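Local coordinates for protein D-hydantoinase (Ralstonia pickettii, PDB 1NFG) that is a hydrolase with two zinc ions per subunit that probably opens the cyclic amide bond of D-hydantoin derivatives stereospecifically, at residues 258-264 and 307-313; 53-58 and 340-344; 133-137 and 166-170. Residues are numbered along the deposited sequence.

Contact 1. Residues 258-264 and 307-313. With ZN (zinc ion), chain E.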
ATOM      1  N   LEU A 258      -6.554 -16.278  -7.086  1.00 17.55           N
ATOM      2  CA  LEU A 258      -5.649 -17.360  -6.732  1.00 16.08           C
ATOM      3  C   LEU A 258      -4.430 -17.149  -7.589  1.00 15.24           C
ATOM      4  O   LEU A 258      -4.523 -16.517  -8.635  1.00 16.98           O
ATOM      5  CB  LEU A 258      -6.256 -18.722  -7.064  1.00 15.13           C
ATOM      6  CG  LEU A 258      -7.716 -18.939  -6.674  1.00 17.51           C
ATOM      7  CD1 LEU A 258      -8.129 -20.341  -7.055  1.00 17.08           C
ATOM      8  CD2 LEU A 258      -7.895 -18.714  -5.178  1.00 20.06           C
ATOM      9  N   ALA A 259      -3.291 -17.673  -7.154  1.00 13.42           N
ATOM     10  CA  ALA A 259      -2.073 -17.534  -7.921  1.00 15.02           C
ATOM     11  C   ALA A 259      -1.121 -18.682  -7.618  1.00 16.44           C
ATOM     12  O   ALA A 259      -1.322 -19.437  -6.668  1.00 16.18           O
ATOM     13  CB  ALA A 259      -1.414 -16.200  -7.615  1.00 14.82           C
ATOM     14  N   GLU A 260      -0.081 -18.801  -8.434  1.00 17.74           N
ATOM     15  CA  GLU A 260       0.919 -19.851  -8.285  1.00 18.83           C
ATOM     16  C   GLU A 260       2.271 -19.305  -8.732  1.00 18.78           C
ATOM     17  O   GLU A 260       2.367 -18.162  -9.178  1.00 18.72           O
ATOM     18  CB  GLU A 260       0.558 -21.042  -9.178  1.00 19.73           C
ATOM     19  CG  GLU A 260       0.329 -20.650 -10.649  1.00 22.35           C
ATOM     20  CD  GLU A 260       0.701 -21.749 -11.642  1.00 24.48           C
ATOM     21  OE1 GLU A 260       0.226 -22.893 -11.475  1.00 25.84           O
ATOM     22  OE2 GLU A 260       1.465 -21.469 -12.596  1.00 22.30           O
ATOM     23  N   THR A 261       3.315 -20.118  -8.590  1.00 18.70           N
ATOM     24  CA  THR A 261       4.650 -19.748  -9.065  1.00 19.37           C
ATOM     25  C   THR A 261       5.209 -21.012  -9.686  1.00 19.52           C
ATOM     26  O   THR A 261       4.566 -22.071  -9.644  1.00 18.53           O
ATOM     27  CB  THR A 261       5.629 -19.324  -7.968  1.00 17.50           C
ATOM     28  OG1 THR A 261       4.926 -18.636  -6.938  1.00 26.50           O
ATOM     29  CG2 THR A 261       6.674 -18.383  -8.549  1.00 11.82           C
ATOM     30  N   CYS A 262       6.407 -20.909 -10.246  1.00 16.99           N
ATOM     31  CA  CYS A 262       7.006 -22.056 -10.875  1.00 18.31           C
ATOM     32  C   CYS A 262       8.450 -22.185 -10.440  1.00 19.70           C
ATOM     33  O   CYS A 262       9.170 -21.200 -10.312  1.00 20.72           O
ATOM     34  CB  CYS A 262       6.880 -21.935 -12.403  1.00 17.54           C
ATOM     35  SG  CYS A 262       5.147 -21.724 -12.984  1.00 15.93           S
ATOM     36  N   THR A 263       8.852 -23.424 -10.210  1.00 20.46           N
ATOM     37  CA  THR A 263      10.185 -23.761  -9.761  1.00 20.55           C
ATOM     38  C   THR A 263      11.286 -22.782 -10.144  1.00 23.12           C
ATOM     39  O   THR A 263      11.962 -22.237  -9.269  1.00 24.57           O
ATOM     40  CB  THR A 263      10.569 -25.145 -10.279  1.00 19.95           C
ATOM     41  OG1 THR A 263       9.449 -26.031 -10.125  1.00 19.79           O
ATOM     42  CG2 THR A 263      11.770 -25.687  -9.514  1.00 16.29           C
ATOM     43  N   HIS A 264      11.469 -22.551 -11.443  1.00 24.58           N
ATOM     44  CA  HIS A 264      12.542 -21.666 -11.905  1.00 24.85           C
ATOM     45  C   HIS A 264      12.484 -20.222 -11.407  1.00 24.39           C
ATOM     46  O   HIS A 264      13.500 -19.526 -11.399  1.00 24.55           O
ATOM     47  CB  HIS A 264      12.654 -21.702 -13.442  1.00 24.15           C
ATOM     48  CG  HIS A 264      11.351 -21.531 -14.156  1.00 24.65           C
ATOM     49  ND1 HIS A 264      10.316 -22.433 -14.039  1.00 24.50           N
ATOM     50  CD2 HIS A 264      10.910 -20.555 -14.983  1.00 24.81           C
ATOM     51  CE1 HIS A 264       9.291 -22.018 -14.763  1.00 24.45           C
ATOM     52  NE2 HIS A 264       9.625 -20.881 -15.345  1.00 24.49           N
ATOM     53  N   PHE A 307       0.406 -18.737  -2.240  1.00 18.95           N
ATOM     54  CA  PHE A 307       0.211 -19.488  -3.481  1.00 18.90           C
ATOM     55  C   PHE A 307      -0.484 -20.838  -3.346  1.00 20.31           C
ATOM     56  O   PHE A 307      -0.392 -21.502  -2.317  1.00 21.30           O
ATOM     57  CB  PHE A 307       1.556 -19.695  -4.173  1.00 17.30           C
ATOM     58  CG  PHE A 307       2.207 -18.418  -4.627  1.00 17.81           C
ATOM     59  CD1 PHE A 307       1.518 -17.523  -5.446  1.00 16.04           C
ATOM     60  CD2 PHE A 307       3.518 -18.120  -4.260  1.00 16.02           C
ATOM     61  CE1 PHE A 307       2.128 -16.355  -5.893  1.00 17.58           C
ATOM     62  CE2 PHE A 307       4.137 -16.951  -4.703  1.00 16.18           C
ATOM     63  CZ  PHE A 307       3.443 -16.068  -5.523  1.00 16.06           C
ATOM     64  N   GLU A 308      -1.168 -21.246  -4.410  1.00 20.05           N
ATOM     65  CA  GLU A 308      -1.879 -22.514  -4.420  1.00 18.26           C
ATOM     66  C   GLU A 308      -0.950 -23.679  -4.741  1.00 17.60           C
ATOM     67  O   GLU A 308      -1.267 -24.830  -4.436  1.00 16.32           O
ATOM     68  CB  GLU A 308      -2.997 -22.478  -5.451  1.00 18.31           C
ATOM     69  CG  GLU A 308      -3.974 -21.365  -5.242  1.00 20.83           C
ATOM     70  CD  GLU A 308      -4.602 -21.423  -3.879  1.00 23.07           C
ATOM     71  OE1 GLU A 308      -5.046 -22.519  -3.488  1.00 23.56           O
ATOM     72  OE2 GLU A 308      -4.661 -20.375  -3.201  1.00 25.96           O
ATOM     73  N   THR A 309       0.199 -23.389  -5.343  1.00 15.72           N
ATOM     74  CA  THR A 309       1.118 -24.457  -5.708  1.00 16.07           C
ATOM     75  C   THR A 309       2.365 -23.908  -6.370  1.00 16.37           C
ATOM     76  O   THR A 309       2.472 -22.715  -6.614  1.00 17.83           O
ATOM     77  CB  THR A 309       0.453 -25.424  -6.729  1.00 15.84           C
ATOM     78  OG1 THR A 309       1.346 -26.497  -7.045  1.00 16.26           O
ATOM     79  CG2 THR A 309       0.128 -24.685  -8.021  1.00 14.13           C
ATOM     80  N   VAL A 310       3.309 -24.799  -6.648  1.00 17.89           N
ATOM     81  CA  VAL A 310       4.530 -24.445  -7.359  1.00 18.63           C
ATOM     82  C   VAL A 310       4.533 -25.429  -8.527  1.00 20.60           C
ATOM     83  O   VAL A 310       4.906 -26.591  -8.355  1.00 21.63           O
ATOM     84  CB  VAL A 310       5.808 -24.678  -6.523  1.00 17.73           C
ATOM     85  CG1 VAL A 310       7.039 -24.406  -7.385  1.00 14.19           C
ATOM     86  CG2 VAL A 310       5.811 -23.781  -5.294  1.00 16.64           C
ATOM     87  N   SER A 311       4.081 -24.977  -9.695  1.00 21.22           N
ATOM     88  CA  SER A 311       4.033 -25.829 -10.878  1.00 20.97           C
ATOM     89  C   SER A 311       5.306 -25.619 -11.673  1.00 21.26           C
ATOM     90  O   SER A 311       6.167 -24.854 -11.245  1.00 20.61           O
ATOM     91  CB  SER A 311       2.797 -25.510 -11.725  1.00 21.07           C
ATOM     92  OG  SER A 311       2.703 -24.127 -12.016  1.00 22.16           O
ATOM     93  N   SER A 312       5.429 -26.283 -12.824  1.00 22.58           N
ATOM     94  CA  SER A 312       6.648 -26.174 -13.632  1.00 23.07           C
ATOM     95  C   SER A 312       6.603 -25.372 -14.935  1.00 23.49           C
ATOM     96  O   SER A 312       7.614 -24.795 -15.334  1.00 23.35           O
ATOM     97  CB  SER A 312       7.181 -27.577 -13.959  1.00 24.01           C
ATOM     98  OG  SER A 312       6.276 -28.296 -14.790  1.00 22.94           O
ATOM     99  N   ASP A 313       5.453 -25.327 -15.598  1.00 24.56           N
ATOM    100  CA  ASP A 313       5.348 -24.635 -16.892  1.00 25.49           C
ATOM    101  C   ASP A 313       6.384 -25.293 -17.808  1.00 23.80           C
ATOM    102  O   ASP A 313       7.158 -24.624 -18.500  1.00 22.99           O
ATOM    103  CB  ASP A 313       5.626 -23.126 -16.756  1.00 25.62           C
ATOM    104  CG  ASP A 313       5.257 -22.339 -18.022  1.00 27.48           C
ATOM    105  OD1 ASP A 313       4.400 -22.814 -18.801  1.00 25.19           O
ATOM    106  OD2 ASP A 313       5.810 -21.234 -18.231  1.00 29.65           O
TER
HETATM  107 ZN    ZN E 501       2.573 -21.818 -19.583  1.00 21.03          ZN
HETATM  108  O   HOH W   1      -3.749 -17.960  -4.214  1.00  6.60           O
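Asp313 breaks from the extended chain just after the pairing ends: with phi/psi of 57/46 it takes up a left-handed conformation, and its OD1 reaches the zinc ion at 2.2 Å. The same ion is also bound by His57, His59 and the carbamate of Lys148. Behind this turn the two segments run parallel, with Thr261 opposite Val310 (CA-CA 5.0 Å) and Cys262 opposite Ser311 (CA-CA 4.8 Å). The backbone bonds follow the parallel pattern: Glu308 N to Ala259 O (2.9 Å, 174°), Ser311 N to Thr261 O (2.9 Å) and Thr263 N to Ser311 O (3.2 Å), with a weaker one from Thr261 N to Thr309 O (3.4 Å). On the face carrying Cys262 and Ser311, Ser311 OG donates a weak bond to Glu260 OE1 (2.8 Å), while OE1 of that buried carboxylate also hydrogen-bonds Tyr234 OH, its strongest partner, and OE2 hydrogen-bonds His57 ND1 and His237 N. On the face carrying Thr261 and Val310, Thr261 OG1 sits over the ring of Phe307, 2.9 Å from its CE2. The intervening helix 292-303 makes this a beta-alpha-beta crossover of the TIM barrel; its Leu298, Ala301 and Leu302 pack against Phe307. Strand 233-235 pairs with the other edge of 258-260, helix 358-372 borders Leu258, Glu308 and Thr309, and strand 48-58 lies beside Ser311 and Ser312.

Contact 2. Residues 53-58 and 340-344. With ZN (zinc ion), chain E.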
ATOM      1  N   GLY A  53       3.298 -36.339  -6.656  1.00 17.69           N
ATOM      2  CA  GLY A  53       3.310 -34.962  -7.117  1.00 18.78           C
ATOM      3  C   GLY A  53       2.213 -34.666  -8.131  1.00 18.99           C
ATOM      4  O   GLY A  53       1.810 -35.536  -8.900  1.00 19.30           O
ATOM      5  N   ILE A  54       1.727 -33.431  -8.132  1.00 18.64           N
ATOM      6  CA  ILE A  54       0.676 -33.024  -9.057  1.00 19.38           C
ATOM      7  C   ILE A  54       1.046 -31.700  -9.714  1.00 20.44           C
ATOM      8  O   ILE A  54       0.978 -30.650  -9.081  1.00 22.63           O
ATOM      9  CB  ILE A  54      -0.662 -32.868  -8.328  1.00 18.52           C
ATOM     10  CG1 ILE A  54      -1.095 -34.227  -7.762  1.00 18.39           C
ATOM     11  CG2 ILE A  54      -1.708 -32.312  -9.278  1.00 17.42           C
ATOM     12  CD1 ILE A  54      -2.387 -34.184  -6.986  1.00 16.50           C
ATOM     13  N   ASP A  55       1.431 -31.758 -10.987  1.00 19.82           N
ATOM     14  CA  ASP A  55       1.844 -30.568 -11.723  1.00 19.54           C
ATOM     15  C   ASP A  55       0.724 -30.019 -12.608  1.00 20.24           C
ATOM     16  O   ASP A  55       0.496 -30.516 -13.709  1.00 22.34           O
ATOM     17  CB  ASP A  55       3.064 -30.902 -12.576  1.00 17.72           C
ATOM     18  CG  ASP A  55       3.754 -29.677 -13.093  1.00 18.15           C
ATOM     19  OD1 ASP A  55       3.094 -28.616 -13.169  1.00 18.36           O
ATOM     20  OD2 ASP A  55       4.951 -29.778 -13.431  1.00 17.00           O
ATOM     21  N   VAL A  56       0.037 -28.984 -12.135  1.00 19.52           N
ATOM     22  CA  VAL A  56      -1.069 -28.406 -12.886  1.00 18.54           C
ATOM     23  C   VAL A  56      -0.679 -27.388 -13.958  1.00 19.30           C
ATOM     24  O   VAL A  56      -1.528 -26.639 -14.438  1.00 18.58           O
ATOM     25  CB  VAL A  56      -2.104 -27.757 -11.931  1.00 18.57           C
ATOM     26  CG1 VAL A  56      -2.554 -28.782 -10.899  1.00 17.30           C
ATOM     27  CG2 VAL A  56      -1.513 -26.520 -11.253  1.00 13.65           C
ATOM     28  N   HIS A  57       0.590 -27.357 -14.347  1.00 19.92           N
ATOM     29  CA  HIS A  57       1.007 -26.410 -15.376  1.00 21.72           C
ATOM     30  C   HIS A  57       2.071 -26.998 -16.294  1.00 22.78           C
ATOM     31  O   HIS A  57       3.263 -26.735 -16.119  1.00 23.93           O
ATOM     32  CB  HIS A  57       1.526 -25.121 -14.733  1.00 22.43           C
ATOM     33  CG  HIS A  57       1.719 -23.989 -15.699  1.00 24.41           C
ATOM     34  ND1 HIS A  57       1.627 -22.665 -15.319  1.00 24.89           N
ATOM     35  CD2 HIS A  57       1.994 -23.978 -17.025  1.00 25.50           C
ATOM     36  CE1 HIS A  57       1.833 -21.892 -16.370  1.00 25.49           C
ATOM     37  NE2 HIS A  57       2.057 -22.663 -17.417  1.00 26.40           N
ATOM     38  N   THR A  58       1.632 -27.786 -17.275  1.00 21.97           N
ATOM     39  CA  THR A  58       2.547 -28.403 -18.228  1.00 23.11           C
ATOM     40  C   THR A  58       2.135 -28.196 -19.679  1.00 24.48           C
ATOM     41  O   THR A  58       0.959 -27.989 -19.994  1.00 23.93           O
ATOM     42  CB  THR A  58       2.671 -29.932 -18.014  1.00 22.66           C
ATOM     43  OG1 THR A  58       1.374 -30.539 -18.116  1.00 24.48           O
ATOM     44  CG2 THR A  58       3.266 -30.237 -16.662  1.00 22.70           C
ATOM     45  N   VAL A 340       9.486 -30.500 -15.580  1.00 23.67           N
ATOM     46  CA  VAL A 340       8.475 -31.371 -14.981  1.00 21.94           C
ATOM     47  C   VAL A 340       9.090 -32.438 -14.077  1.00 22.27           C
ATOM     48  O   VAL A 340       8.486 -32.836 -13.079  1.00 22.04           O
ATOM     49  CB  VAL A 340       7.592 -32.070 -16.059  1.00 20.10           C
ATOM     50  CG1 VAL A 340       8.369 -33.185 -16.744  1.00 17.39           C
ATOM     51  CG2 VAL A 340       6.316 -32.601 -15.422  1.00 15.58           C
ATOM     52  N   GLU A 341      10.297 -32.884 -14.411  1.00 22.26           N
ATOM     53  CA  GLU A 341      10.955 -33.915 -13.617  1.00 23.85           C
ATOM     54  C   GLU A 341      11.633 -33.385 -12.360  1.00 23.85           C
ATOM     55  O   GLU A 341      11.542 -33.997 -11.298  1.00 23.81           O
ATOM     56  CB  GLU A 341      11.997 -34.666 -14.452  1.00 24.21           C
ATOM     57  CG  GLU A 341      12.424 -35.989 -13.811  1.00 27.27           C
ATOM     58  CD  GLU A 341      13.453 -36.751 -14.623  1.00 29.59           C
ATOM     59  OE1 GLU A 341      13.312 -36.828 -15.863  1.00 30.72           O
ATOM     60  OE2 GLU A 341      14.405 -37.286 -14.014  1.00 31.98           O
ATOM     61  N   GLU A 342      12.306 -32.248 -12.486  1.00 23.38           N
ATOM     62  CA  GLU A 342      13.025 -31.654 -11.370  1.00 23.03           C
ATOM     63  C   GLU A 342      12.161 -30.941 -10.335  1.00 23.29           C
ATOM     64  O   GLU A 342      12.606 -30.726  -9.205  1.00 23.21           O
ATOM     65  CB  GLU A 342      14.076 -30.671 -11.894  1.00 22.44           C
ATOM     66  CG  GLU A 342      15.070 -31.280 -12.870  1.00 22.11           C
ATOM     67  CD  GLU A 342      14.645 -31.150 -14.326  1.00 21.94           C
ATOM     68  OE1 GLU A 342      13.440 -31.290 -14.628  1.00 20.59           O
ATOM     69  OE2 GLU A 342      15.532 -30.921 -15.176  1.00 22.00           O
ATOM     70  N   ARG A 343      10.928 -30.600 -10.705  1.00 22.78           N
ATOM     71  CA  ARG A 343      10.043 -29.861  -9.808  1.00 23.05           C
ATOM     72  C   ARG A 343      10.105 -30.228  -8.326  1.00 23.60           C
ATOM     73  O   ARG A 343      10.502 -29.403  -7.507  1.00 24.06           O
ATOM     74  CB  ARG A 343       8.584 -29.928 -10.282  1.00 21.59           C
ATOM     75  CG  ARG A 343       7.666 -28.986  -9.485  1.00 21.12           C
ATOM     76  CD  ARG A 343       6.209 -29.021  -9.935  1.00 17.90           C
ATOM     77  NE  ARG A 343       5.624 -30.353  -9.820  1.00 19.83           N
ATOM     78  CZ  ARG A 343       4.522 -30.630  -9.134  1.00 21.07           C
ATOM     79  NH1 ARG A 343       3.877 -29.662  -8.495  1.00 22.48           N
ATOM     80  NH2 ARG A 343       4.061 -31.875  -9.085  1.00 20.58           N
ATOM     81  N   LEU A 344       9.721 -31.452  -7.974  1.00 24.01           N
ATOM     82  CA  LEU A 344       9.727 -31.855  -6.570  1.00 23.22           C
ATOM     83  C   LEU A 344      11.074 -31.705  -5.875  1.00 24.14           C
ATOM     84  O   LEU A 344      11.155 -31.085  -4.814  1.00 25.98           O
ATOM     85  CB  LEU A 344       9.234 -33.299  -6.404  1.00 20.56           C
ATOM     86  CG  LEU A 344       7.774 -33.653  -6.705  1.00 17.96           C
ATOM     87  CD1 LEU A 344       7.274 -34.591  -5.640  1.00 16.86           C
ATOM     88  CD2 LEU A 344       6.906 -32.423  -6.735  1.00 17.80           C
TER
HETATM   89 ZN    ZN E 501       2.573 -21.818 -19.583  1.00 21.03          ZN
HETATM   90  O   HOH W   2       6.344 -31.766 -12.120  1.00 10.78           O
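Arg343 lays its guanidinium across the backbone of Gly53, Ile54 and Asp55, with Asp55 N over one face of the group and Ile54 N near its plane. These approaches are close without being bonds: Arg343 NH2 lies 3.0 Å from Ile54 N and 3.2 Å from Asp55 N, and both atoms of each pair are donors. What does bond is Arg343 NH1 to Ile54 O, at 3.1 Å and a poor 122°, hence weak; the same NH1 also donates to Val310 O, and NH2 to Thr85 OG1. The pairing with Asp55 is similarly loose. Asp55 OD2 is 3.7 Å from Arg343 NE, a long salt bridge, and lies well out of the guanidinium plane, so only the charges interact. Water 2 fills the gap, accepting from Arg343 NE (2.8 Å) while donating to Asp55 OD2 (2.8 Å) and Val340 O (2.6 Å). Gly53 has no CB; one at the ideal position would fall 3.1 Å from Arg343 NH2 and 3.3 Å from Leu344 CD2, which fits the tight backbone approach here. Nearby, Val340 CG2 meets Asp55 OD2 at 3.7 Å and Thr58 CG2 at 4.1 Å. Along the strand, Asp55 OD1 accepts from His57 N (3.0 Å), an Asx turn that ends on His57, the first histidine of the His-X-His metal motif, and His57 NE2 binds zinc at 2.4 Å. With Asp55 OD2 also taking a bond from Ser312, the chemistry implies a buried charge pair whose members are each satisfied largely by water, backbone and third parties, not by one direct ion pair.

Contact 3. Residues 133-137 and 166-170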
ATOM      1  N   ILE A 133     -16.877 -19.854 -27.659  1.00 27.88           N
ATOM      2  CA  ILE A 133     -17.217 -19.421 -26.321  1.00 27.35           C
ATOM      3  C   ILE A 133     -18.421 -20.182 -25.795  1.00 26.74           C
ATOM      4  O   ILE A 133     -18.516 -20.478 -24.607  1.00 27.18           O
ATOM      5  CB  ILE A 133     -17.465 -17.903 -26.303  1.00 27.61           C
ATOM      6  CG1 ILE A 133     -16.107 -17.195 -26.280  1.00 28.01           C
ATOM      7  CG2 ILE A 133     -18.336 -17.505 -25.117  1.00 26.58           C
ATOM      8  CD1 ILE A 133     -16.193 -15.698 -26.295  1.00 33.52           C
ATOM      9  N   GLU A 134     -19.334 -20.525 -26.689  1.00 27.29           N
ATOM     10  CA  GLU A 134     -20.518 -21.257 -26.282  1.00 27.22           C
ATOM     11  C   GLU A 134     -20.141 -22.694 -25.890  1.00 26.02           C
ATOM     12  O   GLU A 134     -20.882 -23.361 -25.165  1.00 24.44           O
ATOM     13  CB  GLU A 134     -21.542 -21.234 -27.418  1.00 27.98           C
ATOM     14  CG  GLU A 134     -22.972 -20.973 -26.961  1.00 32.96           C
ATOM     15  CD  GLU A 134     -23.086 -19.804 -25.985  1.00 36.77           C
ATOM     16  OE1 GLU A 134     -22.476 -18.740 -26.235  1.00 37.89           O
ATOM     17  OE2 GLU A 134     -23.797 -19.950 -24.966  1.00 38.50           O
ATOM     18  N   GLU A 135     -18.983 -23.158 -26.357  1.00 25.15           N
ATOM     19  CA  GLU A 135     -18.517 -24.505 -26.032  1.00 27.43           C
ATOM     20  C   GLU A 135     -18.116 -24.609 -24.560  1.00 28.71           C
ATOM     21  O   GLU A 135     -18.098 -25.700 -23.984  1.00 28.73           O
ATOM     22  CB  GLU A 135     -17.307 -24.904 -26.890  1.00 27.75           C
ATOM     23  CG  GLU A 135     -17.604 -25.298 -28.323  1.00 26.54           C
ATOM     24  CD  GLU A 135     -16.378 -25.861 -29.034  1.00 29.52           C
ATOM     25  OE1 GLU A 135     -16.060 -27.063 -28.857  1.00 29.46           O
ATOM     26  OE2 GLU A 135     -15.721 -25.090 -29.767  1.00 31.33           O
ATOM     27  N   LEU A 136     -17.776 -23.476 -23.955  1.00 29.10           N
ATOM     28  CA  LEU A 136     -17.382 -23.464 -22.554  1.00 28.83           C
ATOM     29  C   LEU A 136     -18.549 -23.927 -21.687  1.00 29.69           C
ATOM     30  O   LEU A 136     -18.386 -24.202 -20.502  1.00 30.09           O
ATOM     31  CB  LEU A 136     -16.937 -22.060 -22.145  1.00 26.29           C
ATOM     32  CG  LEU A 136     -15.726 -21.512 -22.906  1.00 24.86           C
ATOM     33  CD1 LEU A 136     -15.497 -20.074 -22.483  1.00 23.27           C
ATOM     34  CD2 LEU A 136     -14.485 -22.364 -22.645  1.00 21.04           C
ATOM     35  N   GLU A 137     -19.727 -24.016 -22.288  1.00 30.89           N
ATOM     36  CA  GLU A 137     -20.915 -24.469 -21.574  1.00 32.52           C
ATOM     37  C   GLU A 137     -20.946 -25.989 -21.610  1.00 32.32           C
ATOM     38  O   GLU A 137     -21.738 -26.617 -20.915  1.00 32.11           O
ATOM     39  CB  GLU A 137     -22.180 -23.912 -22.238  1.00 32.97           C
ATOM     40  CG  GLU A 137     -22.304 -22.402 -22.152  1.00 37.25           C
ATOM     41  CD  GLU A 137     -23.314 -21.953 -21.113  1.00 40.34           C
ATOM     42  OE1 GLU A 137     -23.521 -22.686 -20.122  1.00 43.38           O
ATOM     43  OE2 GLU A 137     -23.896 -20.858 -21.277  1.00 42.79           O
ATOM     44  N   LYS A 166     -15.832 -12.259 -21.284  1.00 26.19           N
ATOM     45  CA  LYS A 166     -16.782 -13.262 -21.753  1.00 25.73           C
ATOM     46  C   LYS A 166     -16.424 -14.615 -21.164  1.00 25.30           C
ATOM     47  O   LYS A 166     -17.307 -15.392 -20.787  1.00 22.66           O
ATOM     48  CB  LYS A 166     -16.792 -13.332 -23.287  1.00 28.21           C
ATOM     49  CG  LYS A 166     -17.685 -12.274 -23.914  1.00 30.46           C
ATOM     50  CD  LYS A 166     -17.838 -12.420 -25.424  1.00 32.51           C
ATOM     51  CE  LYS A 166     -16.623 -11.921 -26.183  1.00 33.21           C
ATOM     52  NZ  LYS A 166     -16.944 -11.726 -27.626  1.00 32.40           N
ATOM     53  N   THR A 167     -15.122 -14.886 -21.084  1.00 24.75           N
ATOM     54  CA  THR A 167     -14.631 -16.137 -20.517  1.00 24.25           C
ATOM     55  C   THR A 167     -14.940 -16.165 -19.021  1.00 24.71           C
ATOM     56  O   THR A 167     -15.429 -17.169 -18.508  1.00 24.42           O
ATOM     57  CB  THR A 167     -13.117 -16.282 -20.718  1.00 24.51           C
ATOM     58  OG1 THR A 167     -12.815 -16.222 -22.114  1.00 26.17           O
ATOM     59  CG2 THR A 167     -12.629 -17.610 -20.171  1.00 25.57           C
ATOM     60  N   LEU A 168     -14.659 -15.064 -18.322  1.00 24.39           N
ATOM     61  CA  LEU A 168     -14.934 -14.996 -16.888  1.00 24.60           C
ATOM     62  C   LEU A 168     -16.418 -15.245 -16.663  1.00 25.14           C
ATOM     63  O   LEU A 168     -16.814 -15.937 -15.721  1.00 25.48           O
ATOM     64  CB  LEU A 168     -14.572 -13.619 -16.304  1.00 24.07           C
ATOM     65  CG  LEU A 168     -13.250 -13.327 -15.574  1.00 23.10           C
ATOM     66  CD1 LEU A 168     -12.602 -14.616 -15.101  1.00 23.42           C
ATOM     67  CD2 LEU A 168     -12.313 -12.573 -16.479  1.00 22.37           C
ATOM     68  N   ASP A 169     -17.238 -14.687 -17.543  1.00 25.38           N
ATOM     69  CA  ASP A 169     -18.679 -14.836 -17.424  1.00 26.69           C
ATOM     70  C   ASP A 169     -19.153 -16.279 -17.635  1.00 27.03           C
ATOM     71  O   ASP A 169     -20.010 -16.769 -16.896  1.00 26.60           O
ATOM     72  CB  ASP A 169     -19.373 -13.887 -18.402  1.00 27.86           C
ATOM     73  CG  ASP A 169     -20.868 -13.854 -18.210  1.00 30.67           C
ATOM     74  OD1 ASP A 169     -21.554 -14.749 -18.750  1.00 35.07           O
ATOM     75  OD2 ASP A 169     -21.357 -12.943 -17.508  1.00 30.47           O
ATOM     76  N   LYS A 170     -18.594 -16.958 -18.636  1.00 26.70           N
ATOM     77  CA  LYS A 170     -18.954 -18.345 -18.913  1.00 26.05           C
ATOM     78  C   LYS A 170     -18.505 -19.263 -17.774  1.00 26.48           C
ATOM     79  O   LYS A 170     -19.209 -20.212 -17.413  1.00 24.92           O
ATOM     80  CB  LYS A 170     -18.315 -18.813 -20.224  1.00 26.61           C
ATOM     81  CG  LYS A 170     -19.068 -18.397 -21.476  1.00 27.54           C
ATOM     82  CD  LYS A 170     -20.495 -18.929 -21.455  1.00 27.57           C
ATOM     83  CE  LYS A 170     -21.220 -18.643 -22.759  1.00 30.05           C
ATOM     84  NZ  LYS A 170     -22.675 -18.959 -22.672  1.00 29.10           N
TER
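Lys170 reaches across between the helices with chi1 and chi2 both m (-81° and -58°) and then extends through t, t, so that its aliphatic part lies along Ile133 before the ammonium emerges beyond it. The evidence is in the distances: Ile133 CG2 is 3.8 Å from Lys170 CG, and Ile133 O is 3.8 Å from Lys170 CE. Lys170 NZ then donates to Glu134 OE2 and to Glu137 OE2, each at 2.7 Å, forming a three-residue salt-bridge network. Both glutamates bend to get there. The CA-to-CB bond of Glu134 points away, and its chi1 of -137° lies between wells; Glu137 starts sideways with chi1 m but has chi2 off-rotamer at -104°. Residues 133-135 belong to helix 130-135 and residues 166-170 to helix 161-174, on the outer side of the amidohydrolase TIM barrel, and the chain between them carries the zinc-bridging carbamylated Lys148. Beneath the polar network the contact is apolar. Leu136, in the mt rotamer, puts CD1 3.8 Å from Lys170 CB and 4.4 Å from Thr167 CG2, and both Leu136 and Thr167 also touch Phe147. Ile133, likewise mt, extends its CD1 to within 3.8 Å of Lys166 CD, the lysine chain running m, t, m, t alongside it. On helix 161-174, Asp169 is out of reach of 133-137, and its OD2 hydrogen-bonds Tyr190 OH of a second subunit.

In the fold
From the N terminus, strand 48-58 supplies the first half of contact 2, which stays open for 281 residues until 340-344 returns at the start of helix 343-352. Two shorter closures fall within that span, one after the other, none crossing: contact 3 joins helix 130-135 to helix 161-174, and contact 1 later pairs strand 257-262 with strand 310-311. Contacts 1 and 2 adjoin, their centres 10 Å apart, with Ser312 OG 2.4 Å from Asp55 OD2, and together they tie strands 48-58, 257-262 and 310-311 and helix 343-352 beside one zinc ion. Contact 3 is remote, its centre about 25 Å from that of contact 1 and 28 Å from that of contact 2, and ties outer helices together.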